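Long-range contacts in Sb(V)-As(V) reductase (Leishmania major, PDB 2J6P), which reduces arsenate and pentavalent antimony to their trivalent forms and is built on a rhodanese fold related to Cdc25 phosphatases: residues T62-K67 and L96-P101; K84-F89 and P101-L106; R35-I40 and G108-F113; D29-D34 and H74-L79. One frame throughout, in Å; residues are numbered along the deposited sequence.

Interaction 1 (T62-K67 and L96-P101)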
loop_
_atom_site.group_PDB
_atom_site.type_symbol
_atom_site.label_atom_id
_atom_site.label_comp_id
_atom_site.label_asym_id
_atom_site.label_seq_id
_atom_site.Cartn_x
_atom_site.Cartn_y
_atom_site.Cartn_z
ATOM N N THR A 62 25.367 -17.483 2.703
ATOM C CA THR A 62 26.465 -16.493 2.567
ATOM C C THR A 62 26.714 -15.805 3.848
ATOM O O THR A 62 27.867 -15.652 4.282
ATOM C CB THR A 62 26.138 -15.440 1.487
ATOM O OG1 THR A 62 26.111 -16.143 0.234
ATOM C CG2 THR A 62 27.276 -14.398 1.341
ATOM N N LEU A 63 25.652 -15.389 4.523
ATOM C CA LEU A 63 25.904 -14.680 5.776
ATOM C C LEU A 63 26.475 -15.592 6.866
ATOM O O LEU A 63 27.220 -15.135 7.737
ATOM C CB LEU A 63 24.682 -13.904 6.298
ATOM C CG LEU A 63 24.190 -12.828 5.213
ATOM C CD1 LEU A 63 22.923 -12.163 5.814
ATOM C CD2 LEU A 63 25.243 -11.696 4.771
ATOM N N PHE A 64 25.960 -16.823 6.913
ATOM C CA PHE A 64 26.491 -17.758 7.836
ATOM C C PHE A 64 28.034 -17.940 7.608
ATOM O O PHE A 64 28.846 -17.904 8.529
ATOM C CB PHE A 64 25.882 -19.148 7.624
ATOM C CG PHE A 64 26.436 -20.123 8.596
ATOM C CD1 PHE A 64 26.038 -20.051 9.947
ATOM C CD2 PHE A 64 27.358 -21.107 8.182
ATOM C CE1 PHE A 64 26.552 -21.028 10.887
ATOM C CE2 PHE A 64 27.920 -22.007 9.092
ATOM C CZ PHE A 64 27.482 -21.949 10.486
ATOM N N GLU A 65 28.402 -18.138 6.354
ATOM C CA GLU A 65 29.771 -18.388 6.036
ATOM C C GLU A 65 30.620 -17.176 6.249
ATOM O O GLU A 65 31.800 -17.340 6.611
ATOM C CB GLU A 65 29.876 -18.925 4.593
ATOM C CG GLU A 65 29.325 -20.380 4.606
ATOM C CD GLU A 65 29.455 -21.134 3.263
ATOM O OE1 GLU A 65 29.767 -20.423 2.232
ATOM O OE2 GLU A 65 29.167 -22.405 3.241
ATOM N N GLU A 66 30.061 -15.977 6.088
ATOM C CA GLU A 66 30.814 -14.781 6.420
ATOM C C GLU A 66 30.871 -14.521 7.902
ATOM O O GLU A 66 31.411 -13.469 8.332
ATOM C CB GLU A 66 30.252 -13.516 5.755
ATOM C CG GLU A 66 30.517 -13.566 4.235
ATOM C CD GLU A 66 29.764 -12.482 3.518
ATOM O OE1 GLU A 66 29.163 -11.667 4.232
ATOM O OE2 GLU A 66 29.765 -12.440 2.277
ATOM N N LYS A 67 30.313 -15.433 8.702
ATOM C CA LYS A 67 30.380 -15.222 10.178
ATOM C C LYS A 67 29.542 -14.060 10.708
ATOM O O LYS A 67 29.825 -13.584 11.851
ATOM C CB LYS A 67 31.808 -15.015 10.707
ATOM C CG LYS A 67 32.819 -16.060 10.280
ATOM C CD LYS A 67 32.290 -17.453 10.751
ATOM C CE LYS A 67 33.463 -18.428 11.289
ATOM N NZ LYS A 67 33.840 -19.495 10.263
ATOM N N LEU A 96 17.392 -24.426 6.136
ATOM C CA LEU A 96 18.670 -24.854 5.765
ATOM C C LEU A 96 19.391 -25.346 7.028
ATOM O O LEU A 96 20.496 -25.894 6.898
ATOM C CB LEU A 96 19.477 -23.706 5.155
ATOM C CG LEU A 96 19.042 -23.316 3.673
ATOM C CD1 LEU A 96 20.105 -22.411 3.105
ATOM C CD2 LEU A 96 18.917 -24.470 2.769
ATOM N N GLY A 97 18.877 -25.006 8.211
ATOM C CA GLY A 97 19.522 -25.405 9.500
ATOM C C GLY A 97 20.433 -24.444 10.144
ATOM O O GLY A 97 21.367 -24.872 10.912
ATOM N N TYR A 98 20.252 -23.132 9.846
ATOM C CA TYR A 98 21.168 -22.117 10.392
ATOM C C TYR A 98 20.450 -21.334 11.473
ATOM O O TYR A 98 19.282 -21.146 11.413
ATOM C CB TYR A 98 21.623 -21.047 9.331
ATOM C CG TYR A 98 22.524 -21.553 8.231
ATOM C CD1 TYR A 98 22.075 -21.558 6.873
ATOM C CD2 TYR A 98 23.742 -22.154 8.525
ATOM C CE1 TYR A 98 22.884 -22.086 5.820
ATOM C CE2 TYR A 98 24.542 -22.746 7.475
ATOM C CZ TYR A 98 24.108 -22.662 6.156
ATOM O OH TYR A 98 24.874 -23.185 5.128
ATOM N N VAL A 99 21.147 -20.800 12.451
ATOM C CA VAL A 99 20.482 -19.891 13.428
ATOM C C VAL A 99 21.342 -18.668 13.606
ATOM O O VAL A 99 20.972 -17.686 14.229
ATOM C CB VAL A 99 20.094 -20.663 14.716
ATOM C CG1 VAL A 99 21.344 -20.785 15.637
ATOM C CG2 VAL A 99 18.919 -19.987 15.329
ATOM N N LEU A 100 22.452 -18.608 12.865
ATOM C CA LEU A 100 23.153 -17.361 12.826
ATOM C C LEU A 100 23.257 -16.902 11.360
ATOM O O LEU A 100 23.359 -17.764 10.484
ATOM C CB LEU A 100 24.562 -17.612 13.380
ATOM C CG LEU A 100 25.025 -17.205 14.819
ATOM C CD1 LEU A 100 24.183 -16.455 15.833
ATOM C CD2 LEU A 100 25.976 -18.171 15.426
ATOM N N PRO A 101 23.187 -15.569 11.095
ATOM C CA PRO A 101 22.973 -14.453 12.062
ATOM C C PRO A 101 21.601 -14.467 12.700
ATOM O O PRO A 101 20.653 -15.055 12.120
ATOM C CB PRO A 101 23.197 -13.172 11.215
ATOM C CG PRO A 101 22.930 -13.646 9.759
ATOM C CD PRO A 101 23.254 -15.119 9.693
HETATM O O HOH W 1 27.311 -23.752 5.569
#

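Interaction 2 (K84-F89 and P101-L106). With SO4 (sulfate ion), chain J.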
loop_
_atom_site.group_PDB
_atom_site.type_symbol
_atom_site.label_atom_id
_atom_site.label_comp_id
_atom_site.label_asym_id
_atom_site.label_seq_id
_atom_site.Cartn_x
_atom_site.Cartn_y
_atom_site.Cartn_z
ATOM N N LYS A 84 8.448 -8.575 6.135
ATOM C CA LYS A 84 8.256 -9.690 5.213
ATOM C C LYS A 84 9.553 -10.328 4.797
ATOM O O LYS A 84 9.608 -11.531 4.867
ATOM C CB LYS A 84 7.477 -9.306 3.941
ATOM C CG LYS A 84 5.969 -9.100 4.289
ATOM C CD LYS A 84 5.354 -8.623 2.987
ATOM C CE LYS A 84 4.390 -9.627 2.503
ATOM N NZ LYS A 84 3.012 -9.233 2.945
ATOM N N GLY A 85 10.550 -9.521 4.371
ATOM C CA GLY A 85 11.911 -10.058 4.045
ATOM C C GLY A 85 12.513 -10.813 5.232
ATOM O O GLY A 85 13.109 -11.891 5.090
ATOM N N ALA A 86 12.338 -10.263 6.430
ATOM C CA ALA A 86 12.951 -10.914 7.649
ATOM C C ALA A 86 12.255 -12.247 7.955
ATOM O O ALA A 86 12.902 -13.223 8.359
ATOM C CB ALA A 86 12.873 -9.981 8.848
ATOM N N ASN A 87 10.927 -12.262 7.792
ATOM C CA ASN A 87 10.125 -13.524 7.858
ATOM C C ASN A 87 10.658 -14.519 6.779
ATOM O O ASN A 87 10.909 -15.673 7.120
ATOM C CB ASN A 87 8.636 -13.254 7.543
ATOM C CG ASN A 87 7.895 -12.753 8.743
ATOM O OD1 ASN A 87 8.213 -13.156 9.893
ATOM N ND2 ASN A 87 6.880 -11.901 8.513
ATOM N N ARG A 88 10.742 -14.117 5.513
ATOM C CA ARG A 88 11.286 -15.048 4.476
ATOM C C ARG A 88 12.721 -15.542 4.828
ATOM O O ARG A 88 13.070 -16.691 4.595
ATOM C CB ARG A 88 11.303 -14.296 3.188
ATOM C CG ARG A 88 9.842 -14.087 2.628
ATOM C CD ARG A 88 10.058 -13.243 1.408
ATOM N NE ARG A 88 8.831 -12.717 0.825
ATOM C CZ ARG A 88 8.825 -11.902 -0.227
ATOM N NH1 ARG A 88 10.026 -11.503 -0.817
ATOM N NH2 ARG A 88 7.600 -11.486 -0.661
ATOM N N PHE A 89 13.563 -14.612 5.277
ATOM C CA PHE A 89 14.892 -14.906 5.614
ATOM C C PHE A 89 14.934 -15.959 6.806
ATOM O O PHE A 89 15.672 -16.987 6.736
ATOM C CB PHE A 89 15.628 -13.687 6.040
ATOM C CG PHE A 89 17.134 -13.969 6.326
ATOM C CD1 PHE A 89 17.965 -14.457 5.303
ATOM C CD2 PHE A 89 17.627 -13.900 7.656
ATOM C CE1 PHE A 89 19.318 -14.782 5.591
ATOM C CE2 PHE A 89 18.970 -14.239 7.949
ATOM C CZ PHE A 89 19.833 -14.702 6.898
ATOM N N PRO A 101 23.187 -15.569 11.095
ATOM C CA PRO A 101 22.973 -14.453 12.062
ATOM C C PRO A 101 21.601 -14.467 12.700
ATOM O O PRO A 101 20.653 -15.055 12.120
ATOM C CB PRO A 101 23.197 -13.172 11.215
ATOM C CG PRO A 101 22.930 -13.646 9.759
ATOM C CD PRO A 101 23.254 -15.119 9.693
ATOM N N ALA A 102 21.471 -13.746 13.836
ATOM C CA ALA A 102 20.132 -13.536 14.393
ATOM C C ALA A 102 19.488 -12.388 13.531
ATOM O O ALA A 102 20.162 -11.623 12.845
ATOM C CB ALA A 102 20.182 -13.166 15.951
ATOM N N VAL A 103 18.176 -12.372 13.511
ATOM C CA VAL A 103 17.387 -11.578 12.596
ATOM C C VAL A 103 16.689 -10.361 13.269
ATOM O O VAL A 103 15.977 -10.539 14.241
ATOM C CB VAL A 103 16.381 -12.464 11.894
ATOM C CG1 VAL A 103 15.717 -11.650 10.826
ATOM C CG2 VAL A 103 17.089 -13.722 11.258
ATOM N N TYR A 104 16.884 -9.149 12.708
ATOM C CA TYR A 104 16.342 -7.970 13.275
ATOM C C TYR A 104 15.684 -7.129 12.188
ATOM O O TYR A 104 16.126 -7.132 11.055
ATOM C CB TYR A 104 17.431 -7.053 13.907
ATOM C CG TYR A 104 18.141 -7.798 15.031
ATOM C CD1 TYR A 104 17.664 -7.741 16.331
ATOM C CD2 TYR A 104 19.296 -8.602 14.746
ATOM C CE1 TYR A 104 18.354 -8.423 17.387
ATOM C CE2 TYR A 104 19.943 -9.365 15.798
ATOM C CZ TYR A 104 19.443 -9.291 17.095
ATOM O OH TYR A 104 20.084 -10.002 18.111
ATOM N N VAL A 105 14.706 -6.334 12.582
ATOM C CA VAL A 105 14.101 -5.302 11.718
ATOM C C VAL A 105 14.350 -3.929 12.330
ATOM O O VAL A 105 14.187 -3.735 13.537
ATOM C CB VAL A 105 12.550 -5.567 11.490
ATOM C CG1 VAL A 105 11.779 -4.377 10.870
ATOM C CG2 VAL A 105 12.376 -6.903 10.695
ATOM N N LEU A 106 14.816 -3.028 11.495
ATOM C CA LEU A 106 15.214 -1.742 11.962
ATOM C C LEU A 106 13.837 -1.000 12.100
ATOM O O LEU A 106 13.176 -0.704 11.069
ATOM C CB LEU A 106 16.046 -1.068 10.923
ATOM C CG LEU A 106 16.207 0.445 11.132
ATOM C CD1 LEU A 106 17.040 0.637 12.520
ATOM C CD2 LEU A 106 16.947 1.162 9.887
HETATM S S SO4 J . 4.521 -12.966 0.346
HETATM O O1 SO4 J . 4.254 -12.307 -0.904
HETATM O O2 SO4 J . 4.637 -14.436 0.324
HETATM O O3 SO4 J . 3.434 -12.248 1.040
HETATM O O4 SO4 J . 5.859 -12.537 0.834
#

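Interaction 3 (R35-I40 and G108-F113)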
loop_
_atom_site.group_PDB
_atom_site.type_symbol
_atom_site.label_atom_id
_atom_site.label_comp_id
_atom_site.label_asym_id
_atom_site.label_seq_id
_atom_site.Cartn_x
_atom_site.Cartn_y
_atom_site.Cartn_z
ATOM N N ARG A 35 14.549 2.478 -3.525
ATOM C CA ARG A 35 15.824 2.217 -2.870
ATOM C C ARG A 35 16.786 3.384 -2.906
ATOM O O ARG A 35 17.564 3.598 -1.945
ATOM C CB ARG A 35 16.530 0.985 -3.501
ATOM C CG ARG A 35 17.690 0.407 -2.683
ATOM C CD ARG A 35 19.147 1.070 -2.844
ATOM N NE ARG A 35 20.073 0.508 -3.886
ATOM C CZ ARG A 35 19.779 -0.129 -5.051
ATOM N NH1 ARG A 35 18.499 -0.384 -5.492
ATOM N NH2 ARG A 35 20.810 -0.520 -5.812
ATOM N N ASP A 36 16.810 4.120 -4.044
ATOM C CA ASP A 36 17.866 5.092 -4.243
ATOM C C ASP A 36 17.483 6.394 -3.515
ATOM O O ASP A 36 18.174 7.344 -3.658
ATOM C CB ASP A 36 18.091 5.339 -5.718
ATOM C CG ASP A 36 18.852 4.171 -6.440
ATOM O OD1 ASP A 36 19.553 3.323 -5.832
ATOM O OD2 ASP A 36 18.696 4.107 -7.680
ATOM N N CYS A 37 16.407 6.463 -2.757
ATOM C CA CYS A 37 16.196 7.604 -1.840
ATOM C C CYS A 37 17.479 7.877 -1.053
ATOM O O CYS A 37 17.851 9.058 -0.875
ATOM C CB CYS A 37 15.092 7.286 -0.811
ATOM S SG CYS A 37 14.270 8.689 0.004
ATOM N N GLY A 38 18.160 6.822 -0.605
ATOM C CA GLY A 38 19.379 6.975 0.235
ATOM C C GLY A 38 19.559 5.596 0.878
ATOM O O GLY A 38 18.519 4.877 1.073
ATOM N N PHE A 39 20.807 5.257 1.241
ATOM C CA PHE A 39 21.065 3.954 1.797
ATOM C C PHE A 39 22.276 3.903 2.679
ATOM O O PHE A 39 23.057 4.840 2.701
ATOM C CB PHE A 39 21.141 2.978 0.681
ATOM C CG PHE A 39 22.022 3.404 -0.431
ATOM C CD1 PHE A 39 23.428 3.126 -0.363
ATOM C CD2 PHE A 39 21.472 4.016 -1.556
ATOM C CE1 PHE A 39 24.331 3.517 -1.402
ATOM C CE2 PHE A 39 22.311 4.444 -2.602
ATOM C CZ PHE A 39 23.764 4.206 -2.552
ATOM N N ILE A 40 22.434 2.794 3.420
ATOM C CA ILE A 40 23.609 2.525 4.226
ATOM C C ILE A 40 24.623 1.856 3.379
ATOM O O ILE A 40 24.308 0.922 2.604
ATOM C CB ILE A 40 23.320 1.644 5.441
ATOM C CG1 ILE A 40 22.585 2.404 6.568
ATOM C CG2 ILE A 40 24.710 1.021 6.025
ATOM C CD1 ILE A 40 21.111 2.250 6.420
ATOM N N GLY A 108 11.023 1.507 12.096
ATOM C CA GLY A 108 10.900 2.828 11.436
ATOM C C GLY A 108 11.631 2.929 10.096
ATOM O O GLY A 108 11.426 3.883 9.304
ATOM N N GLY A 109 12.470 1.952 9.791
ATOM C CA GLY A 109 13.113 1.890 8.500
ATOM C C GLY A 109 14.021 3.029 8.145
ATOM O O GLY A 109 14.451 3.807 8.994
ATOM N N TRP A 110 14.339 3.140 6.867
ATOM C CA TRP A 110 15.276 4.159 6.397
ATOM C C TRP A 110 14.762 5.575 6.781
ATOM O O TRP A 110 15.489 6.452 7.225
ATOM C CB TRP A 110 15.416 4.044 4.858
ATOM C CG TRP A 110 16.089 5.254 4.308
ATOM C CD1 TRP A 110 15.483 6.315 3.723
ATOM C CD2 TRP A 110 17.486 5.619 4.432
ATOM N NE1 TRP A 110 16.426 7.266 3.378
ATOM C CE2 TRP A 110 17.649 6.863 3.822
ATOM C CE3 TRP A 110 18.616 4.989 4.983
ATOM C CZ2 TRP A 110 18.876 7.472 3.714
ATOM C CZ3 TRP A 110 19.876 5.633 4.870
ATOM C CH2 TRP A 110 19.966 6.849 4.299
ATOM N N GLU A 111 13.456 5.792 6.656
ATOM C CA GLU A 111 12.914 7.167 6.955
ATOM C C GLU A 111 13.161 7.578 8.388
ATOM O O GLU A 111 13.650 8.718 8.653
ATOM C CB GLU A 111 11.412 7.253 6.546
ATOM C CG GLU A 111 11.302 7.115 4.988
ATOM C CD GLU A 111 9.797 6.962 4.495
ATOM O OE1 GLU A 111 8.905 7.004 5.362
ATOM O OE2 GLU A 111 9.544 6.888 3.247
ATOM N N ALA A 112 12.878 6.666 9.355
ATOM C CA ALA A 112 13.174 7.032 10.775
ATOM C C ALA A 112 14.746 7.159 11.036
ATOM O O ALA A 112 15.177 8.032 11.805
ATOM C CB ALA A 112 12.576 6.021 11.790
ATOM N N PHE A 113 15.572 6.302 10.414
ATOM C CA PHE A 113 17.018 6.378 10.537
ATOM C C PHE A 113 17.474 7.751 9.987
ATOM O O PHE A 113 18.178 8.463 10.664
ATOM C CB PHE A 113 17.651 5.278 9.685
ATOM C CG PHE A 113 19.138 5.120 9.862
ATOM C CD1 PHE A 113 19.668 4.566 11.033
ATOM C CD2 PHE A 113 19.988 5.394 8.809
ATOM C CE1 PHE A 113 21.062 4.354 11.147
ATOM C CE2 PHE A 113 21.301 5.213 8.919
ATOM C CZ PHE A 113 21.865 4.710 10.119
#

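Interaction 4 (D29-D34 and H74-L79). With SO4 (sulfate ion), chain I.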
loop_
_atom_site.group_PDB
_atom_site.type_symbol
_atom_site.label_atom_id
_atom_site.label_comp_id
_atom_site.label_asym_id
_atom_site.label_seq_id
_atom_site.Cartn_x
_atom_site.Cartn_y
_atom_site.Cartn_z
ATOM N N ASP A 29 18.677 -4.268 2.813
ATOM C CA ASP A 29 17.771 -3.233 2.412
ATOM C C ASP A 29 16.678 -3.913 1.510
ATOM O O ASP A 29 17.009 -4.490 0.494
ATOM C CB ASP A 29 18.545 -2.302 1.526
ATOM C CG ASP A 29 17.711 -1.084 1.035
ATOM O OD1 ASP A 29 16.436 -1.060 1.056
ATOM O OD2 ASP A 29 18.420 -0.149 0.605
ATOM N N CYS A 30 15.418 -3.823 1.904
ATOM C CA CYS A 30 14.371 -4.589 1.211
ATOM C C CYS A 30 13.568 -3.751 0.300
ATOM O O CYS A 30 12.518 -4.226 -0.150
ATOM C CB CYS A 30 13.366 -5.147 2.252
ATOM S SG CYS A 30 14.289 -6.332 3.415
ATOM N N ARG A 31 14.056 -2.527 0.007
ATOM C CA ARG A 31 13.395 -1.566 -0.909
ATOM C C ARG A 31 13.454 -1.954 -2.362
ATOM O O ARG A 31 14.217 -2.818 -2.731
ATOM C CB ARG A 31 13.917 -0.156 -0.700
ATOM C CG ARG A 31 13.267 0.447 0.627
ATOM C CD ARG A 31 14.048 1.821 0.949
ATOM N NE ARG A 31 15.510 1.603 0.942
ATOM C CZ ARG A 31 16.351 2.585 1.113
ATOM N NH1 ARG A 31 15.841 3.823 1.316
ATOM N NH2 ARG A 31 17.639 2.361 1.124
ATOM N N ASP A 32 12.634 -1.307 -3.210
ATOM C CA ASP A 32 12.626 -1.688 -4.610
ATOM C C ASP A 32 12.898 -0.494 -5.579
ATOM O O ASP A 32 14.056 -0.247 -5.898
ATOM C CB ASP A 32 11.287 -2.492 -4.952
ATOM C CG ASP A 32 10.021 -1.838 -4.347
ATOM O OD1 ASP A 32 9.482 -2.351 -3.306
ATOM O OD2 ASP A 32 9.532 -0.779 -4.897
ATOM N N SER A 33 11.880 0.216 -6.002
ATOM C CA SER A 33 12.113 1.359 -6.887
ATOM C C SER A 33 12.336 2.601 -6.047
ATOM O O SER A 33 12.628 3.631 -6.607
ATOM C CB SER A 33 10.878 1.625 -7.799
ATOM O OG SER A 33 9.720 1.676 -6.952
ATOM N N ASP A 34 12.166 2.495 -4.718
ATOM C CA ASP A 34 12.450 3.680 -3.837
ATOM C C ASP A 34 13.771 3.477 -3.111
ATOM O O ASP A 34 14.114 4.243 -2.208
ATOM C CB ASP A 34 11.324 3.883 -2.787
ATOM C CG ASP A 34 11.129 2.636 -1.887
ATOM O OD1 ASP A 34 11.480 1.498 -2.320
ATOM O OD2 ASP A 34 10.586 2.742 -0.772
ATOM N N HIS A 74 15.821 -3.584 6.714
ATOM C CA HIS A 74 14.997 -2.342 6.739
ATOM C C HIS A 74 14.364 -2.118 5.359
ATOM O O HIS A 74 14.809 -2.621 4.335
ATOM C CB HIS A 74 15.867 -1.123 7.159
ATOM C CG HIS A 74 16.750 -0.631 6.030
ATOM N ND1 HIS A 74 16.284 0.227 5.051
ATOM C CD2 HIS A 74 18.077 -0.846 5.750
ATOM C CE1 HIS A 74 17.295 0.530 4.217
ATOM N NE2 HIS A 74 18.389 -0.128 4.604
ATOM N N CYS A 75 13.352 -1.296 5.331
ATOM C CA CYS A 75 12.881 -0.816 4.029
ATOM C C CYS A 75 12.658 0.687 4.207
ATOM O O CYS A 75 13.553 1.334 4.780
ATOM C CB CYS A 75 11.696 -1.613 3.507
ATOM S SG CYS A 75 10.243 -1.585 4.588
ATOM N N ALA A 76 11.550 1.256 3.747
ATOM C CA ALA A 76 11.328 2.726 3.942
ATOM C C ALA A 76 10.741 2.959 5.306
ATOM O O ALA A 76 11.221 3.841 5.999
ATOM C CB ALA A 76 10.405 3.417 2.787
ATOM N N GLN A 77 9.672 2.216 5.667
ATOM C CA GLN A 77 9.040 2.420 6.996
ATOM C C GLN A 77 9.231 1.262 7.838
ATOM O O GLN A 77 8.919 1.326 9.031
ATOM C CB GLN A 77 7.533 2.667 6.817
ATOM C CG GLN A 77 7.286 4.056 6.024
ATOM C CD GLN A 77 5.809 4.378 5.878
ATOM O OE1 GLN A 77 4.979 3.997 6.703
ATOM N NE2 GLN A 77 5.476 5.075 4.813
ATOM N N SER A 78 9.757 0.166 7.258
ATOM C CA SER A 78 9.875 -1.093 7.991
ATOM C C SER A 78 8.534 -1.668 8.534
ATOM O O SER A 78 8.452 -2.183 9.710
ATOM C CB SER A 78 10.941 -0.945 9.097
ATOM O OG SER A 78 12.257 -1.064 8.495
ATOM N N LEU A 79 7.459 -1.435 7.769
ATOM C CA LEU A 79 6.105 -1.872 8.207
ATOM C C LEU A 79 5.657 -3.045 7.363
ATOM O O LEU A 79 5.031 -3.948 7.914
ATOM C CB LEU A 79 5.027 -0.785 8.114
ATOM C CG LEU A 79 5.214 0.515 8.990
ATOM C CD1 LEU A 79 3.923 1.224 8.845
ATOM C CD2 LEU A 79 5.402 0.173 10.588
HETATM S S SO4 I . 6.757 0.058 3.993
HETATM O O1 SO4 I . 6.879 -1.130 3.144
HETATM O O2 SO4 I . 6.926 -0.421 5.414
HETATM O O3 SO4 I . 5.463 0.769 3.878
HETATM O O4 SO4 I . 7.778 0.968 3.589
HETATM O O HOH W 2 20.327 0.826 3.145
#

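Interaction 1 (T62-K67 and L96-P101)
Phe64 and Tyr98 carry most of this contact between the end of helix 53-65 and the loop that leads into strand 102-106. Their rings form an offset stack, with centroids 4.5 Å apart and planes inclined at 29°, so one border is pressed more closely than the other: Phe64 CD2 comes to 3.3 Å from Tyr98 CE2. The overlap involves the rim of each ring. Behind it, the CB of Phe64 sits over the same tyrosine face, a CH-pi contact 4.0 Å from the ring centroid. Phe64 reaches across because its CG is anti to the backbone N (chi1 -180°), and at the edge of its ring, in plane, lies the carbonyl of Leu100, with Leu100 O 3.6 Å from Phe64 CD1. Pro101 follows a cis peptide bond; the CD and CG atoms of its ring rest against Leu63, with Pro101 CD 3.9 Å from Leu63 CB. On the polar side, a water links Tyr98 OH to Glu65 OE2, whose carboxylate also forms a salt bridge with Lys61. Helices 53-65 and 81-96 finish in Schellman motifs, at Lys67 and Gly97. The contact packs the last turn of the first against the connection from the second to strand 102-106.

Interaction 2 (K84-F89 and P101-L106)
The beta-alpha-beta unit of the rhodanese fold, made of strand 70-74, helix 81-96 and strand 102-106, is closed here as helix 81-96 packs on strand 102-106, the second strand of the unit, through Ala86, Phe89, Val103 and Val105. Helix and strand run nearly antiparallel, at 173°, with their axes 8.7 Å apart. At the closest point Ala86 faces the strand: its CB rests between two valines, 3.6 Å from Val105 CG2 and 3.8 Å from Val103 CG1. One turn on, Phe89 extends toward the strand with CG anti to the backbone N (chi1 -176°). Its ring presents an edge, and Val103 CG2 lies in the ring plane, 3.6 Å from Phe89 CD2. Val103 therefore divides its branches, CG1 serving the alanine and CG2 the phenylalanine. Farther round the same edge, Pro101 CG makes a looser contact with Phe89 CZ. The ring also meets Phe73 of the neighbouring strand and Leu59, Ala60 and Leu63 of helix 53-65, and so takes part in the apolar layer between helices and sheet. Away from the strand, Arg88 holds a sulfate, probably from the crystallisation liquor, that is shared with Arg88 and Glu53 of the second subunit. The guanidinium of Arg88 faces the ion with its edge, and both NE and NH2 donate to sulfate O4, the NE bond measuring 3.0 Å.

Interaction 3 (R35-I40 and G108-F113)
Residues 35-37 form a short 3-10 segment, after which the chain straightens through Gly38 and passes across Trp110 in the first turn of helix 109-117; CA atoms come nearest at Phe39 and Trp110, 7.4 Å apart. Within the rhodanese fold this joins the loop after strand 25-29 to the helix that follows strand 102-106. Gly38, with phi and psi of 162° and 154°, has no side chain between backbone and indole, and its peptide lies close on the ring. The carbonyl O of Gly38 stands over the middle of one indole face, 3.5 Å from Trp110 CE2, and the same peptide continues toward the rim, with Phe39 N 3.5 Å from Trp110 CH2. That carbonyl also accepts a hydrogen bond from Arg31, whose guanidinium makes a cation-pi contact with Trp110. The indole is directed at the loop by a CG anti to the backbone N (chi1 166°). Cys37 forms a disulfide with Cys37 of the third subunit; its oblique sulfur-aromatic approach to the five-membered ring of Trp110 holds for one of two conformers and is doubtful to that extent. Phe113, one helical turn on, packs on Pro9, Leu12 and Val13 of helix 9-17 and also meets Ile40. The terminal methyl of Ile40 bridges the two aromatics: Ile40 CD1 is in the indole plane at its edge, 3.9 Å from Trp110 CZ3, and equally 3.9 Å from Phe113 CE2.

Interaction 4 (D29-D34 and H74-L79)
The imidazole of His74 has Asp29 CA over one face, 4.1 Å from the ring centroid, and the Arg31 guanidinium at its edge. These groups lie where parallel strands 25-29 and 70-74 of the rhodanese fold end, beside the Cys75-Arg81 loop. For its part, the arginine has His74 over one guanidinium face, the planes 65° apart, and the Asp29 carboxylate at the guanidinium edge. Arg31 grips Asp29 side-on, NE to OD1 and NH2 to OD2, the latter 2.7 Å and nearly straight. Asp29 OD1 also accepts from Arg31 N, closing an Asx turn. The 3.0 Å bond from His74 ND1 to Cys75 O, in the ring plane, helps fix the imidazole's rotation; NE2 meets a water. Cys30 N donates to His74 O at 2.8 Å, and Arg31 CG packs 3.6 Å from Cys75 C. Residues 75-81 curl round a sulfate, probably from the crystallisation liquor, like the anion loop of Cdc25-like rhodaneses, consistent with Cys75 being the reactive thiol. Gln77 N and Leu79 N bind it, as they do the sulfonate of a bound buffer molecule, and Val80 N and Arg81 add bonds; Leu79 N lies 2.6 Å from sulfate O2, and Cys75 SG 3.6 Å from that oxygen.

From the N terminus, strand 25-29 leads first into 29-34, which interaction 4 pairs with 74-79 after strand 70-74, closing a loop that includes helix 53-65. Segment 35-40 follows directly and pairs only with 108-113: the loop of interaction 3 encloses interactions 1 and 2 and crosses interaction 4. Interaction 1 opens at 62-67, inside the loop of interaction 4, and closes beyond it at 96-101, crossing interaction 4; it also crosses interaction 2 and shares Pro101 with it. Interactions 1 and 2 tie helices 53-65 and 81-96 to strand 102-106, while interactions 3 and 4, meeting through Arg31, Gly38, Cys75 and Trp110, join the anion-binding loop to helix 109-117.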